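Local coordinates for protein arginine kinase (Anthopleura japonica, PDB 4RF6) that catalyses the reversible transfer of a phosphoryl group from ATP to L-arginine, giving phosphoarginine and ADP, in a single chain of two tandem kinase repeats, at residues I246-V249 with F250-C254; D350-D353 with G354-L358; C412-S415 with G416-L420; P497-T500 with R501-L505. All blocks are in the same frame, centred on the assembly; numbering follows the deposited sequence.

Contact 1 (I246-V249 with F250-C254)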
loop_
_atom_site.group_PDB
_atom_site.type_symbol
_atom_site.label_atom_id
_atom_site.label_comp_id
_atom_site.label_asym_id
_atom_site.label_seq_id
_atom_site.Cartn_x
_atom_site.Cartn_y
_atom_site.Cartn_z
ATOM N N ILE A 246 -14.110 -2.406 -0.439
ATOM C CA ILE A 246 -14.884 -1.561 0.464
ATOM C C ILE A 246 -15.905 -2.371 1.271
ATOM O O ILE A 246 -16.283 -1.978 2.380
ATOM C CB ILE A 246 -15.566 -0.380 -0.292
ATOM C CG1 ILE A 246 -16.185 0.611 0.699
ATOM C CG2 ILE A 246 -16.606 -0.882 -1.275
ATOM C CD1 ILE A 246 -16.756 1.856 0.053
ATOM N N GLY A 247 -16.336 -3.506 0.722
ATOM C CA GLY A 247 -17.242 -4.394 1.434
ATOM C C GLY A 247 -16.622 -4.908 2.721
ATOM O O GLY A 247 -17.228 -4.848 3.798
ATOM N N SER A 248 -15.395 -5.407 2.612
ATOM C CA SER A 248 -14.667 -5.905 3.778
ATOM C C SER A 248 -14.329 -4.790 4.772
ATOM O O SER A 248 -14.366 -4.998 5.986
ATOM C CB SER A 248 -13.395 -6.626 3.336
ATOM O OG SER A 248 -12.549 -6.890 4.437
ATOM N N VAL A 249 -13.996 -3.611 4.250
ATOM C CA VAL A 249 -13.671 -2.455 5.087
ATOM C C VAL A 249 -14.876 -2.020 5.930
ATOM O O VAL A 249 -14.742 -1.720 7.118
ATOM C CB VAL A 249 -13.185 -1.264 4.239
ATOM C CG1 VAL A 249 -13.136 0.016 5.075
ATOM C CG2 VAL A 249 -11.822 -1.548 3.623
ATOM N N PHE A 250 -16.046 -1.983 5.302
ATOM C CA PHE A 250 -17.265 -1.566 5.981
ATOM C C PHE A 250 -17.736 -2.627 6.966
ATOM O O PHE A 250 -18.268 -2.306 8.033
ATOM C CB PHE A 250 -18.368 -1.255 4.968
ATOM C CG PHE A 250 -19.587 -0.616 5.577
ATOM C CD1 PHE A 250 -19.470 0.531 6.352
ATOM C CD2 PHE A 250 -20.850 -1.155 5.367
ATOM C CE1 PHE A 250 -20.591 1.126 6.919
ATOM C CE2 PHE A 250 -21.979 -0.568 5.925
ATOM C CZ PHE A 250 -21.849 0.576 6.702
ATOM N N SER A 251 -17.540 -3.891 6.603
ATOM C CA SER A 251 -17.865 -5.002 7.495
ATOM C C SER A 251 -17.072 -4.902 8.800
ATOM O O SER A 251 -17.640 -4.997 9.891
ATOM C CB SER A 251 -17.588 -6.342 6.801
ATOM O OG SER A 251 -17.781 -7.426 7.683
ATOM N N ARG A 252 -15.759 -4.710 8.670
ATOM C CA ARG A 252 -14.864 -4.559 9.812
ATOM C C ARG A 252 -15.255 -3.339 10.646
ATOM O O ARG A 252 -15.282 -3.400 11.880
ATOM C CB ARG A 252 -13.411 -4.451 9.326
ATOM C CG ARG A 252 -12.370 -4.273 10.427
ATOM C CD ARG A 252 -10.954 -4.522 9.909
ATOM N NE ARG A 252 -10.573 -3.581 8.855
ATOM C CZ ARG A 252 -10.402 -3.910 7.575
ATOM N NH1 ARG A 252 -10.568 -5.163 7.176
ATOM N NH2 ARG A 252 -10.055 -2.983 6.694
ATOM N N LEU A 253 -15.577 -2.237 9.968
ATOM C CA LEU A 253 -16.023 -1.029 10.657
ATOM C C LEU A 253 -17.271 -1.313 11.482
ATOM O O LEU A 253 -17.314 -1.033 12.687
ATOM C CB LEU A 253 -16.312 0.097 9.663
ATOM C CG LEU A 253 -16.792 1.397 10.310
ATOM C CD1 LEU A 253 -15.735 1.938 11.257
ATOM C CD2 LEU A 253 -17.162 2.446 9.268
ATOM N N CYS A 254 -18.282 -1.876 10.825
ATOM C CA CYS A 254 -19.558 -2.153 11.473
ATOM C C CYS A 254 -19.410 -3.076 12.675
ATOM O O CYS A 254 -19.975 -2.811 13.740
ATOM C CB CYS A 254 -20.547 -2.734 10.468
ATOM S SG CYS A 254 -21.183 -1.481 9.336
#
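With CG turned away from its backbone N (chi1 179°) and the chain bent back at chi3 (62°), R252 lays its guanidinium over the preceding turn, where S248 O and V249 CA lie over one of its faces. This is the first stretch of α-helix 246-264, which packs against the antiparallel sheet of the first catalytic domain. V249 places CG2 beside its own backbone N, and from there that methyl touches R252 NH2 at 3.8 Å; S248 OG lies equally far from R252 NH1. These are grazing contacts. The charge of R252 is met by a salt bridge to E241 on strand 235-242, and its NE binds T224 O, which suits a long, bendable cationic chain in a largely buried place. Regular i to i+4 backbone bonds join the two turns, among them F250 N to I246 O at 2.9 Å and L253 N to V249 O at 3.0 Å; V249 O also accepts from S239 OG. Branched I246, V249 and L253 fill the sheet side against I132, a predicted ATP-site residue. F250 packs on V348, and C254 SG stands 3.4 Å above the plane of the F250 ring, offset toward its rim.

Contact 2 (D350-D353 with G354-L358)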
loop_
_atom_site.group_PDB
_atom_site.type_symbol
_atom_site.label_atom_id
_atom_site.label_comp_id
_atom_site.label_asym_id
_atom_site.label_seq_id
_atom_site.Cartn_x
_atom_site.Cartn_y
_atom_site.Cartn_z
ATOM N N ASP A 350 -23.517 3.887 -2.636
ATOM C CA ASP A 350 -23.289 4.944 -3.623
ATOM C C ASP A 350 -21.803 5.019 -3.967
ATOM O O ASP A 350 -21.423 5.207 -5.124
ATOM C CB ASP A 350 -23.751 6.303 -3.091
ATOM C CG ASP A 350 -25.259 6.430 -3.023
ATOM O OD1 ASP A 350 -25.952 5.555 -3.581
ATOM O OD2 ASP A 350 -25.742 7.416 -2.414
ATOM N N MET A 351 -20.973 4.872 -2.941
ATOM C CA MET A 351 -19.525 4.922 -3.088
ATOM C C MET A 351 -19.059 3.797 -3.992
ATOM O O MET A 351 -18.233 3.990 -4.890
ATOM C CB MET A 351 -18.867 4.749 -1.726
ATOM C CG MET A 351 -17.522 5.397 -1.635
ATOM S SD MET A 351 -17.743 7.181 -1.713
ATOM C CE MET A 351 -16.288 7.577 -2.656
ATOM N N TYR A 352 -19.595 2.610 -3.733
ATOM C CA TYR A 352 -19.271 1.422 -4.507
ATOM C C TYR A 352 -19.771 1.546 -5.947
ATOM O O TYR A 352 -19.022 1.297 -6.899
ATOM C CB TYR A 352 -19.895 0.193 -3.838
ATOM C CG TYR A 352 -19.676 -1.090 -4.599
ATOM C CD1 TYR A 352 -18.498 -1.810 -4.453
ATOM C CD2 TYR A 352 -20.644 -1.584 -5.467
ATOM C CE1 TYR A 352 -18.291 -2.986 -5.146
ATOM C CE2 TYR A 352 -20.438 -2.760 -6.174
ATOM C CZ TYR A 352 -19.259 -3.452 -6.006
ATOM O OH TYR A 352 -19.043 -4.620 -6.701
ATOM N N ASP A 353 -21.041 1.919 -6.097
ATOM C CA ASP A 353 -21.659 2.020 -7.415
ATOM C C ASP A 353 -20.994 3.136 -8.218
ATOM O O ASP A 353 -20.749 2.997 -9.424
ATOM C CB ASP A 353 -23.164 2.291 -7.298
ATOM C CG ASP A 353 -23.928 1.153 -6.631
ATOM O OD1 ASP A 353 -23.366 0.056 -6.469
ATOM O OD2 ASP A 353 -25.110 1.365 -6.276
ATOM N N GLY A 354 -20.694 4.239 -7.543
ATOM C CA GLY A 354 -20.058 5.377 -8.185
ATOM C C GLY A 354 -18.656 5.085 -8.693
ATOM O O GLY A 354 -18.346 5.353 -9.859
ATOM N N VAL A 355 -17.805 4.550 -7.820
ATOM C CA VAL A 355 -16.443 4.171 -8.201
ATOM C C VAL A 355 -16.467 3.137 -9.321
ATOM O O VAL A 355 -15.666 3.196 -10.258
ATOM C CB VAL A 355 -15.638 3.633 -6.989
ATOM C CG1 VAL A 355 -14.313 3.032 -7.442
ATOM C CG2 VAL A 355 -15.390 4.743 -5.971
ATOM N N LYS A 356 -17.400 2.193 -9.224
ATOM C CA LYS A 356 -17.572 1.178 -10.258
ATOM C C LYS A 356 -17.866 1.799 -11.623
ATOM O O LYS A 356 -17.267 1.420 -12.632
ATOM C CB LYS A 356 -18.684 0.196 -9.883
ATOM C CG LYS A 356 -18.885 -0.922 -10.907
ATOM C CD LYS A 356 -20.003 -1.873 -10.505
ATOM C CE LYS A 356 -20.234 -2.925 -11.581
ATOM N NZ LYS A 356 -21.197 -3.982 -11.154
ATOM N N ALA A 357 -18.788 2.757 -11.649
ATOM C CA ALA A 357 -19.143 3.440 -12.890
ATOM C C ALA A 357 -17.937 4.180 -13.455
ATOM O O ALA A 357 -17.681 4.131 -14.660
ATOM C CB ALA A 357 -20.294 4.400 -12.656
ATOM N N LEU A 358 -17.212 4.871 -12.578
ATOM C CA LEU A 358 -15.982 5.567 -12.958
ATOM C C LEU A 358 -14.915 4.588 -13.441
ATOM O O LEU A 358 -14.165 4.888 -14.375
ATOM C CB LEU A 358 -15.434 6.391 -11.787
ATOM C CG LEU A 358 -16.251 7.585 -11.288
ATOM C CD1 LEU A 358 -15.676 8.146 -10.004
ATOM C CD2 LEU A 358 -16.313 8.675 -12.342
HETATM O O HOH W 1 -20.529 -5.328 -9.153
#
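Backbone hydrogen bonds tie D350-D353 to G354-L358 in an ordinary α-helical i to i+4 pattern: G354 N reaches D350 O at 2.7 Å, and A357 N reaches D353 O at 3.0 Å. Having no side chain, G354 fits its buried place close to the D350 carbonyl. The apolar contacts are lighter. V355 has CG1 anti to its backbone N (chi1 171°), which leaves CG2 beside that N, on the side of M351; CG2 sits 3.1 Å from M351 O and, more loosely, 4.5 Å from M351 CE, the flexible thioether filling space next to a branched neighbour. K356 runs fully extended past Y352, its CD 4.4 Å from Y352 CE2 at an oblique angle to the ring. A water donates to Y352 OH at 3.0 Å and lies near K356 NZ, too close for that leg to be trusted, while Y352 OH is also bonded to P118 O. D353 OD1 lies at the edge of the Y352 ring, in its plane, and takes a weak bond from Q349. Within the domain, M351 and Y352 pack on I246 of helix 246-264, L358 reaches I334 of strand 331-336, and D353, A357 and L358 face helix 303-310.

Contact 3 (C412-S415 with G416-L420)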
loop_
_atom_site.group_PDB
_atom_site.type_symbol
_atom_site.label_atom_id
_atom_site.label_comp_id
_atom_site.label_asym_id
_atom_site.label_seq_id
_atom_site.Cartn_x
_atom_site.Cartn_y
_atom_site.Cartn_z
ATOM N N CYS A 412 0.831 -8.472 -20.910
ATOM C CA CYS A 412 2.183 -9.023 -21.008
ATOM C C CYS A 412 3.154 -8.117 -21.753
ATOM O O CYS A 412 4.330 -8.043 -21.404
ATOM C CB CYS A 412 2.152 -10.392 -21.687
ATOM S SG CYS A 412 1.368 -11.669 -20.690
ATOM N N ILE A 413 2.662 -7.421 -22.775
ATOM C CA ILE A 413 3.540 -6.627 -23.627
ATOM C C ILE A 413 3.591 -5.159 -23.213
ATOM O O ILE A 413 4.385 -4.382 -23.752
ATOM C CB ILE A 413 3.112 -6.727 -25.105
ATOM C CG1 ILE A 413 1.844 -5.898 -25.345
ATOM C CG2 ILE A 413 2.898 -8.191 -25.499
ATOM C CD1 ILE A 413 1.459 -5.785 -26.800
ATOM N N ASN A 414 2.761 -4.783 -22.243
ATOM C CA ASN A 414 2.599 -3.373 -21.875
ATOM C C ASN A 414 3.902 -2.619 -21.593
ATOM O O ASN A 414 4.103 -1.511 -22.088
ATOM C CB ASN A 414 1.615 -3.214 -20.706
ATOM C CG ASN A 414 1.220 -1.766 -20.478
ATOM O OD1 ASN A 414 0.499 -1.176 -21.287
ATOM N ND2 ASN A 414 1.699 -1.180 -19.379
ATOM N N SER A 415 4.795 -3.221 -20.815
ATOM C CA SER A 415 6.044 -2.556 -20.464
ATOM C C SER A 415 6.913 -2.266 -21.685
ATOM O O SER A 415 7.636 -1.266 -21.718
ATOM C CB SER A 415 6.831 -3.387 -19.455
ATOM O OG SER A 415 7.875 -2.619 -18.884
ATOM N N GLY A 416 6.852 -3.145 -22.684
ATOM C CA GLY A 416 7.613 -2.949 -23.908
ATOM C C GLY A 416 6.945 -1.947 -24.831
ATOM O O GLY A 416 7.599 -1.333 -25.680
ATOM N N VAL A 417 5.634 -1.788 -24.670
ATOM C CA VAL A 417 4.890 -0.775 -25.412
ATOM C C VAL A 417 5.094 0.609 -24.778
ATOM O O VAL A 417 5.250 1.606 -25.491
ATOM C CB VAL A 417 3.391 -1.133 -25.528
ATOM C CG1 VAL A 417 2.589 0.032 -26.090
ATOM C CG2 VAL A 417 3.205 -2.356 -26.413
ATOM N N GLU A 418 5.117 0.666 -23.445
ATOM C CA GLU A 418 5.350 1.931 -22.741
ATOM C C GLU A 418 6.825 2.333 -22.735
ATOM O O GLU A 418 7.157 3.520 -22.753
ATOM C CB GLU A 418 4.820 1.869 -21.303
ATOM C CG GLU A 418 3.302 1.817 -21.194
ATOM C CD GLU A 418 2.617 3.058 -21.758
ATOM O OE1 GLU A 418 3.228 4.147 -21.737
ATOM O OE2 GLU A 418 1.464 2.932 -22.217
ATOM N N ASN A 419 7.707 1.341 -22.700
ATOM C CA ASN A 419 9.139 1.595 -22.731
ATOM C C ASN A 419 9.774 1.077 -24.025
ATOM O O ASN A 419 10.306 -0.033 -24.065
ATOM C CB ASN A 419 9.823 0.976 -21.508
ATOM C CG ASN A 419 9.267 1.508 -20.196
ATOM O OD1 ASN A 419 9.690 2.561 -19.710
ATOM N ND2 ASN A 419 8.312 0.783 -19.617
ATOM N N LEU A 420 9.723 1.902 -25.069
ATOM C CA LEU A 420 10.189 1.539 -26.410
ATOM C C LEU A 420 11.636 1.049 -26.429
ATOM O O LEU A 420 12.031 0.283 -27.312
ATOM C CB LEU A 420 10.045 2.733 -27.356
ATOM C CG LEU A 420 8.653 3.345 -27.506
ATOM C CD1 LEU A 420 8.709 4.867 -27.504
ATOM C CD2 LEU A 420 8.012 2.854 -28.781
#
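The side-chain amide of N419 is directed at S415 O, which lies only 9° out of the amide plane, so ND2 donates edge-on at 3.0 Å to a lone pair of that carbonyl. The other flat pair, the N414 amide and the E418 carboxylate, is turned 45° apart and meets through the glutamate stem, E418 CG lying 3.9 Å from N414 ND2. Neither group of this second pair bonds the other: N414 ND2 goes to A556 O, and its OD1 takes a weak bond from R370. S415 O has a second donor, N419 N at 2.8 Å, which comes from above the carbonyl plane. One backbone oxygen thus receives both the main-chain and the side-chain N-H of N419, a grip well suited to asparagine at the C-terminal end of helix 409-418, where N419 is the first residue to leave helical backbone angles. The preceding turn is already mixed in its bonding. V417 N bonds I413 O at 3.0 Å and, weakly, N414 O, while G416 N makes a further weak bond to I413 O. On the flank facing helix 385-389, I413 carries CG1 between its backbone N and carbonyl carbon (chi1 74°), bringing CD1 to 3.9 Å from V417 CG2; two β-branched residues fill this flank against L386. The polar flank instead meets helix 552-557: the small hydroxyl of S415 bonds F553 O, and N419 OD1 accepts from R552, joining the small helical domain of the second repeat to its catalytic domain.

Contact 4 (P497-T500 with R501-L505)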
loop_
_atom_site.group_PDB
_atom_site.type_symbol
_atom_site.label_atom_id
_atom_site.label_comp_id
_atom_site.label_asym_id
_atom_site.label_seq_id
_atom_site.Cartn_x
_atom_site.Cartn_y
_atom_site.Cartn_z
ATOM N N PRO A 497 3.814 -9.938 -11.869
ATOM C CA PRO A 497 3.039 -8.899 -12.568
ATOM C C PRO A 497 1.531 -9.099 -12.476
ATOM O O PRO A 497 0.786 -8.139 -12.700
ATOM C CB PRO A 497 3.477 -9.061 -14.027
ATOM C CG PRO A 497 4.824 -9.723 -13.955
ATOM C CD PRO A 497 4.704 -10.663 -12.795
ATOM N N GLY A 498 1.082 -10.315 -12.172
ATOM C CA GLY A 498 -0.344 -10.605 -12.174
ATOM C C GLY A 498 -0.952 -10.777 -10.794
ATOM O O GLY A 498 -2.143 -11.074 -10.664
ATOM N N LEU A 499 -0.135 -10.585 -9.760
ATOM C CA LEU A 499 -0.568 -10.807 -8.378
ATOM C C LEU A 499 -1.730 -9.912 -7.958
ATOM O O LEU A 499 -1.757 -8.718 -8.275
ATOM C CB LEU A 499 0.596 -10.586 -7.402
ATOM C CG LEU A 499 1.712 -11.619 -7.308
ATOM C CD1 LEU A 499 2.761 -11.174 -6.289
ATOM C CD2 LEU A 499 1.155 -12.979 -6.930
ATOM N N THR A 500 -2.686 -10.497 -7.234
ATOM C CA THR A 500 -3.731 -9.724 -6.570
ATOM C C THR A 500 -3.220 -9.323 -5.194
ATOM O O THR A 500 -2.194 -9.836 -4.733
ATOM C CB THR A 500 -5.034 -10.521 -6.395
ATOM O OG1 THR A 500 -4.809 -11.617 -5.498
ATOM C CG2 THR A 500 -5.545 -11.044 -7.732
ATOM N N ARG A 501 -3.922 -8.411 -4.531
ATOM C CA ARG A 501 -3.498 -7.960 -3.212
ATOM C C ARG A 501 -3.357 -9.118 -2.233
ATOM O O ARG A 501 -2.335 -9.240 -1.547
ATOM C CB ARG A 501 -4.476 -6.937 -2.637
ATOM C CG ARG A 501 -4.216 -6.616 -1.172
ATOM C CD ARG A 501 -4.942 -5.352 -0.736
ATOM N NE ARG A 501 -4.469 -4.914 0.572
ATOM C CZ ARG A 501 -5.064 -5.208 1.724
ATOM N NH1 ARG A 501 -6.183 -5.923 1.742
ATOM N NH2 ARG A 501 -4.541 -4.777 2.859
ATOM N N ASN A 502 -4.382 -9.963 -2.166
ATOM C CA ASN A 502 -4.399 -11.059 -1.198
ATOM C C ASN A 502 -3.348 -12.131 -1.473
ATOM O O ASN A 502 -2.761 -12.680 -0.541
ATOM C CB ASN A 502 -5.799 -11.676 -1.103
ATOM C CG ASN A 502 -6.807 -10.737 -0.466
ATOM O OD1 ASN A 502 -6.443 -9.866 0.325
ATOM N ND2 ASN A 502 -8.080 -10.909 -0.809
ATOM N N GLU A 503 -3.109 -12.435 -2.747
ATOM C CA GLU A 503 -2.023 -13.351 -3.107
ATOM C C GLU A 503 -0.671 -12.871 -2.576
ATOM O O GLU A 503 0.077 -13.635 -1.960
ATOM C CB GLU A 503 -1.922 -13.510 -4.623
ATOM C CG GLU A 503 -3.023 -14.321 -5.285
ATOM C CD GLU A 503 -2.807 -14.430 -6.789
ATOM O OE1 GLU A 503 -2.448 -15.526 -7.264
ATOM O OE2 GLU A 503 -2.983 -13.407 -7.487
ATOM N N ARG A 504 -0.350 -11.604 -2.826
ATOM C CA ARG A 504 0.944 -11.060 -2.405
ATOM C C ARG A 504 1.104 -11.136 -0.888
ATOM O O ARG A 504 2.180 -11.476 -0.382
ATOM C CB ARG A 504 1.118 -9.612 -2.882
ATOM C CG ARG A 504 2.476 -9.020 -2.514
ATOM C CD ARG A 504 2.585 -7.556 -2.936
ATOM N NE ARG A 504 2.474 -7.406 -4.385
ATOM C CZ ARG A 504 1.392 -6.962 -5.010
ATOM N NH1 ARG A 504 0.319 -6.615 -4.311
ATOM N NH2 ARG A 504 1.379 -6.862 -6.333
ATOM N N LEU A 505 0.030 -10.816 -0.169
ATOM C CA LEU A 505 0.020 -10.903 1.286
ATOM C C LEU A 505 0.146 -12.353 1.755
ATOM O O LEU A 505 0.811 -12.625 2.752
ATOM C CB LEU A 505 -1.257 -10.279 1.863
ATOM C CG LEU A 505 -1.410 -8.761 1.802
ATOM C CD1 LEU A 505 -2.832 -8.355 2.149
ATOM C CD2 LEU A 505 -0.432 -8.082 2.747
HETATM O O HOH W 2 -3.872 -13.492 -9.836
HETATM O O HOH W 3 -1.629 -6.460 -6.712
#
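T500 and E503 form a capping box at the start of helix 501-516. T500 N donates to E503 OE2 at 2.9 Å, fairly straight at 162°, arriving on the anti side of the carboxylate and 21° out of its plane. In return E503 N makes a weak bond to T500 OG1 at 3.3 Å, possible because that hydroxyl sits between the threonine's own backbone N and carbonyl carbon (chi1 65°). Threonine thus serves a first-turn N-H that has no earlier helical carbonyl, and glutamate has the reach to hold the residue before the helix. R504 N then binds T500 O at 3.2 Å, beginning the regular pattern. Beside the box, L499 rests CD2 3.9 Å from E503 CB and lays its CB over one face of the R504 guanidinium. A water linking L499 O with R504 NH2 lies at that guanidinium's edge. Farther out, A494 N bonds E503 OE1, fixing the carboxylate from the loop that follows strand 479-488. R501 forms a salt bridge with E565 of its own repeat; toward the first repeat its backbone bonds P122, and NH1 makes a long, weak ion pair with E241 of strand 235-242.

How the contacts relate
Along the chain the four contacts follow in series, two in each tandem repeat. Contacts 1 and 2 share the first catalytic domain, with centres about 16 Å apart; their helices, 246-264 and 344-370, meet directly where I246 CG2 lies 3.8 Å from Y352 CD1. In the second repeat, contact 3 lies in the small helical domain and contact 4 belongs to the catalytic domain, with centres about 21 Å apart. Contacts 1 and 4 come within about 7 Å at their nearest atoms, across the junction of the repeats: E241 pairs with R252 and, weakly, with R501. R370, at the end of helix 344-370, makes a weak hydrogen bond to N414, so that helix runs from contact 2 to the neighbourhood of contact 3.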